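Local structure of regulatory protein SWI6 (Saccharomyces cerevisiae, 2XFV) at residues K85-L90 with D101-E106; T18-S23 with L30-P35. The protein acts as the common subunit of the yeast transcription factors SBF, with SWI4, and MBF, with MBP1, which drive cell-cycle-dependent transcription. All coordinates share one frame; numbering follows the deposited sequence.

In the fold
Both contacts lie in the amino-terminal domain of SWI6, which belongs to the helix-turn-helix clan of sequence families, and their centres are 13 Å apart. In contact 2 segment 30-35 docks on strand 15-22; in contact 1 the helix 83-92 receives the ring of F103 from a strand near the chain end. They share one hydrophobic core: C86 SG lies 3.8 Å from F33 CZ, and F103 CE2 lies 4.0 Å from L19 CD1. Contact 1 reaches toward the second subunit, whose strand pairs with 103-105 and whose D101 helps E106 bind a calcium ion. The centre of contact 2 is about 5 Å, that of contact 1 about 11 Å, from the centre of the chain.

Contact 1: K85-L90 with D101-E106; sequences KCLQLL and DAFEFE. With CA (calcium ion), chain C.
Helix 85-90 and strand 103-105 are well separated, with axes 12.7 Å apart at closest approach and inclined at 113°, and the ring of F103 bridges the gap to L87, L90 and C86. No hydrogen bond crosses between the segments; this is buried packing of one aromatic ring on helix 83-92 within the Swi6 amino-terminal domain. L87 runs antiparallel alongside the phenylalanine and lays CD2 over one ring face, 4.0 Å from the ring centroid of F103, in a CH-pi contact displaced toward the rim. L90 reaches the phenylalanine head-on but obliquely to the ring, its CD1 3.8 Å from F103 CE2. C86 adds a looser touch, with SG 4.4 Å from F103 CZ. With CG anti to its carbonyl carbon (chi1 -69°), F103 directs its ring at the helix. Beyond the strand, E106 stretches its chain past CG and binds calcium through OE1 at 2.5 Å, alongside five waters and the backbone O of D101 of the second subunit; its OE2 forms a salt bridge with R7 of that subunit. Residues 103-105 pair antiparallel with a strand of the second subunit, continuing the sheet across the dimer interface, while L19 and L17 of strand 15-22 touch F103 and L90, F96 packs on L87, and F33 and I81 of strand 79-81 pack on C86.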
# COMPACT_ATOMS: atom_id res chain seq x y z
N LYS A 85 -2.04 -10.56 -0.12
CA LYS A 85 -0.69 -10.81 0.40
C LYS A 85 0.35 -10.10 -0.48
O LYS A 85 1.33 -9.55 0.04
CB LYS A 85 -0.43 -12.33 0.50
CG LYS A 85 0.97 -12.75 1.03
CD LYS A 85 1.34 -12.10 2.38
CE LYS A 85 0.50 -12.61 3.57
NZ LYS A 85 0.80 -11.82 4.82
N CYS A 86 0.15 -10.11 -1.79
CA CYS A 86 1.04 -9.35 -2.67
C CYS A 86 1.05 -7.87 -2.25
O CYS A 86 2.12 -7.27 -2.10
CB CYS A 86 0.62 -9.50 -4.14
SG CYS A 86 1.54 -8.44 -5.30
N LEU A 87 -0.13 -7.29 -2.03
CA LEU A 87 -0.20 -5.89 -1.60
C LEU A 87 0.47 -5.67 -0.23
O LEU A 87 1.19 -4.69 -0.03
CB LEU A 87 -1.65 -5.38 -1.59
CG LEU A 87 -2.29 -5.27 -2.98
CD1 LEU A 87 -3.82 -5.35 -2.93
CD2 LEU A 87 -1.84 -3.98 -3.66
N GLN A 88 0.23 -6.58 0.70
CA GLN A 88 0.88 -6.50 2.01
C GLN A 88 2.40 -6.49 1.92
O GLN A 88 3.07 -5.72 2.62
CB GLN A 88 0.43 -7.66 2.90
CG GLN A 88 -0.94 -7.48 3.49
CD GLN A 88 -1.34 -8.67 4.31
OE1 GLN A 88 -1.13 -9.81 3.90
NE2 GLN A 88 -1.91 -8.43 5.48
N LEU A 89 2.96 -7.37 1.09
CA LEU A 89 4.41 -7.44 0.90
C LEU A 89 4.98 -6.18 0.24
O LEU A 89 6.03 -5.68 0.64
CB LEU A 89 4.82 -8.70 0.10
CG LEU A 89 4.54 -10.06 0.77
CD1 LEU A 89 4.88 -11.25 -0.15
CD2 LEU A 89 5.28 -10.19 2.11
N LEU A 90 4.29 -5.65 -0.77
CA LEU A 90 4.76 -4.41 -1.39
C LEU A 90 4.75 -3.26 -0.38
O LEU A 90 5.68 -2.45 -0.34
CB LEU A 90 3.89 -4.04 -2.59
CG LEU A 90 3.97 -4.97 -3.80
CD1 LEU A 90 2.91 -4.55 -4.82
CD2 LEU A 90 5.39 -4.92 -4.40
N ASP A 101 1.22 2.41 -10.73
CA ASP A 101 0.46 2.44 -11.97
C ASP A 101 -0.10 1.07 -12.37
O ASP A 101 -0.88 0.96 -13.31
CB ASP A 101 1.29 3.02 -13.12
CG ASP A 101 2.45 2.13 -13.52
OD1 ASP A 101 2.90 1.34 -12.67
OD2 ASP A 101 2.91 2.23 -14.67
N ALA A 102 0.31 0.02 -11.64
CA ALA A 102 -0.16 -1.33 -11.91
C ALA A 102 -1.37 -1.72 -11.05
O ALA A 102 -1.89 -2.83 -11.17
CB ALA A 102 0.97 -2.35 -11.72
N PHE A 103 -1.81 -0.80 -10.19
CA PHE A 103 -2.94 -1.04 -9.30
C PHE A 103 -3.94 0.11 -9.36
O PHE A 103 -3.56 1.28 -9.39
CB PHE A 103 -2.46 -1.27 -7.86
CG PHE A 103 -1.70 -2.57 -7.67
CD1 PHE A 103 -2.39 -3.75 -7.48
CD2 PHE A 103 -0.31 -2.59 -7.72
CE1 PHE A 103 -1.71 -4.96 -7.33
CE2 PHE A 103 0.39 -3.79 -7.57
CZ PHE A 103 -0.31 -4.98 -7.37
N GLU A 104 -5.23 -0.23 -9.39
CA GLU A 104 -6.30 0.77 -9.40
C GLU A 104 -7.35 0.39 -8.35
O GLU A 104 -7.33 -0.72 -7.81
CB GLU A 104 -6.93 0.85 -10.79
CG GLU A 104 -7.68 -0.42 -11.19
CD GLU A 104 -8.28 -0.34 -12.59
OE1 GLU A 104 -7.88 0.55 -13.37
OE2 GLU A 104 -9.15 -1.19 -12.91
N PHE A 105 -8.26 1.31 -8.04
CA PHE A 105 -9.35 1.02 -7.10
C PHE A 105 -10.29 -0.04 -7.68
O PHE A 105 -10.58 -0.04 -8.88
CB PHE A 105 -10.18 2.27 -6.83
CG PHE A 105 -9.51 3.27 -5.91
CD1 PHE A 105 -8.41 2.92 -5.15
CD2 PHE A 105 -10.02 4.56 -5.79
CE1 PHE A 105 -7.81 3.84 -4.31
CE2 PHE A 105 -9.43 5.48 -4.95
CZ PHE A 105 -8.32 5.11 -4.22
N GLU A 106 -10.82 -0.90 -6.81
CA GLU A 106 -11.90 -1.81 -7.18
C GLU A 106 -13.04 -1.02 -7.79
O GLU A 106 -13.19 0.18 -7.55
CB GLU A 106 -12.41 -2.54 -5.93
CG GLU A 106 -13.30 -1.63 -5.06
CD GLU A 106 -13.60 -2.19 -3.68
OE1 GLU A 106 -13.04 -3.24 -3.31
OE2 GLU A 106 -14.39 -1.56 -2.95
CA CA C . -12.39 -5.66 -3.28
O HOH W 1 -13.95 -5.75 -1.05
O HOH W 2 -11.79 -8.03 -2.56
O HOH W 3 -12.79 -6.23 -6.00
O HOH W 4 -14.88 -6.39 -3.97
O HOH W 5 -10.12 -5.69 -4.61

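Contact 2: T18-S23 with L30-P35; sequences TLTRDS and LKHFLP
H32 meets strand 18-22 with its imidazole, and the backbones come nearest at T18 and H32, whose CA atoms are 5.8 Å apart. The contact joins strand 15-22, paired with strand 2-9, to the 3-10 turn leading into helix 34-43 of the Swi6 amino-terminal domain. Two places are tightly packed. At the first, T18 O abuts H32 CB at 3.1 Å, without a hydrogen bond, and the threonine CB sits over the centre of one face, 3.8 Å from the ring centroid of H32 and only 14° off the ring normal, a CH-pi contact. On the opposite face K31 CG lies near the rim, so the ring is sandwiched between aliphatic carbons. At the second, L19 CD2 presses obliquely on the ring of F33, 3.5 Å from CZ; chi1 of -55° sets the leucine CG beside the backbone N, and the extended chi2 brings CD2 to the phenylalanine, which also packs on I81 of strand 79-81.

T20 approaches the imidazole edge: H32 NE2 donates to T20 OG1 at 3.1 Å, but the N-H...O angle of 120° makes this a weak bond. The stronger polar partner of that hydroxyl is E4 OE1, on strand 2-9. The looser side is hydrated. A water accepts from T18 N at 3.2 Å and donates to H32 O at 2.8 Å, linking segments that form no direct backbone hydrogen bond. Replacing H32 by an alanine would probably leave T18 CB and CG2 without the ring they pack on, and T20 OG1 without its weak NE2 donor, though E4 would still hold that hydroxyl. Segment 30-35 is thus held mainly by the H32 ring on T18 and next by L19 against F33, with the weak histidine-threonine bond and the water bridge as lesser polar links.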
# COMPACT_ATOMS: atom_id res chain seq x y z
N THR A 18 9.57 -8.67 -10.32
CA THR A 18 8.54 -8.99 -11.32
C THR A 18 7.25 -9.46 -10.65
O THR A 18 7.25 -10.40 -9.84
CB THR A 18 9.02 -10.10 -12.28
OG1 THR A 18 10.22 -9.67 -12.95
CG2 THR A 18 7.96 -10.43 -13.34
N LEU A 19 6.14 -8.78 -10.96
CA LEU A 19 4.82 -9.27 -10.56
C LEU A 19 4.23 -10.06 -11.73
O LEU A 19 3.98 -9.51 -12.81
CB LEU A 19 3.89 -8.12 -10.17
CG LEU A 19 4.43 -7.20 -9.06
CD1 LEU A 19 3.39 -6.13 -8.69
CD2 LEU A 19 4.84 -8.01 -7.83
N THR A 20 4.02 -11.35 -11.52
CA THR A 20 3.44 -12.25 -12.51
C THR A 20 2.09 -12.73 -11.98
O THR A 20 2.05 -13.43 -10.96
CB THR A 20 4.37 -13.46 -12.77
OG1 THR A 20 5.64 -12.99 -13.26
CG2 THR A 20 3.76 -14.43 -13.81
N ARG A 21 1.00 -12.33 -12.63
CA ARG A 21 -0.35 -12.69 -12.19
C ARG A 21 -1.01 -13.71 -13.13
O ARG A 21 -0.90 -13.59 -14.35
CB ARG A 21 -1.24 -11.42 -12.12
CG ARG A 21 -2.52 -11.59 -11.27
CD ARG A 21 -3.41 -10.32 -11.29
NE ARG A 21 -4.18 -10.27 -12.53
CZ ARG A 21 -5.47 -10.60 -12.63
NH1 ARG A 21 -6.07 -10.54 -13.81
NH2 ARG A 21 -6.16 -10.98 -11.56
N ASP A 22 -1.68 -14.71 -12.56
CA ASP A 22 -2.50 -15.65 -13.34
C ASP A 22 -3.92 -15.07 -13.37
O ASP A 22 -4.53 -14.88 -12.33
CB ASP A 22 -2.49 -17.03 -12.67
CG ASP A 22 -3.32 -18.07 -13.44
OD1 ASP A 22 -4.47 -17.78 -13.80
OD2 ASP A 22 -2.82 -19.19 -13.63
N SER A 23 -4.43 -14.78 -14.57
CA SER A 23 -5.71 -14.08 -14.70
C SER A 23 -6.90 -14.95 -14.32
O SER A 23 -8.00 -14.44 -14.08
CB SER A 23 -5.90 -13.55 -16.13
OG SER A 23 -6.12 -14.62 -17.03
N LEU A 30 5.17 -16.59 -6.39
CA LEU A 30 5.97 -16.33 -5.19
C LEU A 30 7.45 -16.09 -5.49
O LEU A 30 8.08 -15.23 -4.88
CB LEU A 30 5.86 -17.51 -4.20
CG LEU A 30 6.77 -17.43 -2.96
CD1 LEU A 30 6.35 -16.26 -2.06
CD2 LEU A 30 6.77 -18.76 -2.16
N LYS A 31 8.01 -16.87 -6.41
CA LYS A 31 9.48 -16.93 -6.50
C LYS A 31 10.13 -15.56 -6.72
O LYS A 31 11.23 -15.31 -6.20
CB LYS A 31 9.94 -17.91 -7.59
CG LYS A 31 9.60 -17.44 -8.99
CD LYS A 31 10.60 -17.94 -10.03
CE LYS A 31 10.42 -19.41 -10.33
NZ LYS A 31 11.12 -19.79 -11.60
N HIS A 32 9.48 -14.69 -7.49
CA HIS A 32 10.01 -13.36 -7.79
C HIS A 32 10.29 -12.49 -6.57
O HIS A 32 11.11 -11.58 -6.63
CB HIS A 32 9.07 -12.59 -8.74
CG HIS A 32 8.94 -13.20 -10.10
ND1 HIS A 32 10.00 -13.77 -10.77
CD2 HIS A 32 7.87 -13.32 -10.93
CE1 HIS A 32 9.59 -14.22 -11.94
NE2 HIS A 32 8.30 -13.96 -12.06
N PHE A 33 9.59 -12.75 -5.47
CA PHE A 33 9.73 -11.97 -4.24
C PHE A 33 10.90 -12.42 -3.36
O PHE A 33 11.33 -11.68 -2.48
CB PHE A 33 8.46 -12.08 -3.38
CG PHE A 33 7.29 -11.29 -3.90
CD1 PHE A 33 7.09 -9.97 -3.48
CD2 PHE A 33 6.37 -11.86 -4.77
CE1 PHE A 33 6.00 -9.23 -3.95
CE2 PHE A 33 5.27 -11.13 -5.24
CZ PHE A 33 5.10 -9.82 -4.83
N LEU A 34 11.40 -13.63 -3.58
CA LEU A 34 12.28 -14.24 -2.58
C LEU A 34 13.65 -13.58 -2.36
O LEU A 34 14.07 -13.41 -1.20
CB LEU A 34 12.42 -15.76 -2.80
CG LEU A 34 11.08 -16.52 -2.74
CD1 LEU A 34 11.31 -18.00 -3.04
CD2 LEU A 34 10.40 -16.34 -1.37
N PRO A 35 14.37 -13.21 -3.44
CA PRO A 35 15.66 -12.54 -3.20
C PRO A 35 15.56 -11.26 -2.35
O PRO A 35 16.34 -11.07 -1.41
CB PRO A 35 16.17 -12.23 -4.61
CG PRO A 35 15.59 -13.35 -5.45
CD PRO A 35 14.21 -13.61 -4.86
O HOH W 6 11.84 -10.60 -9.18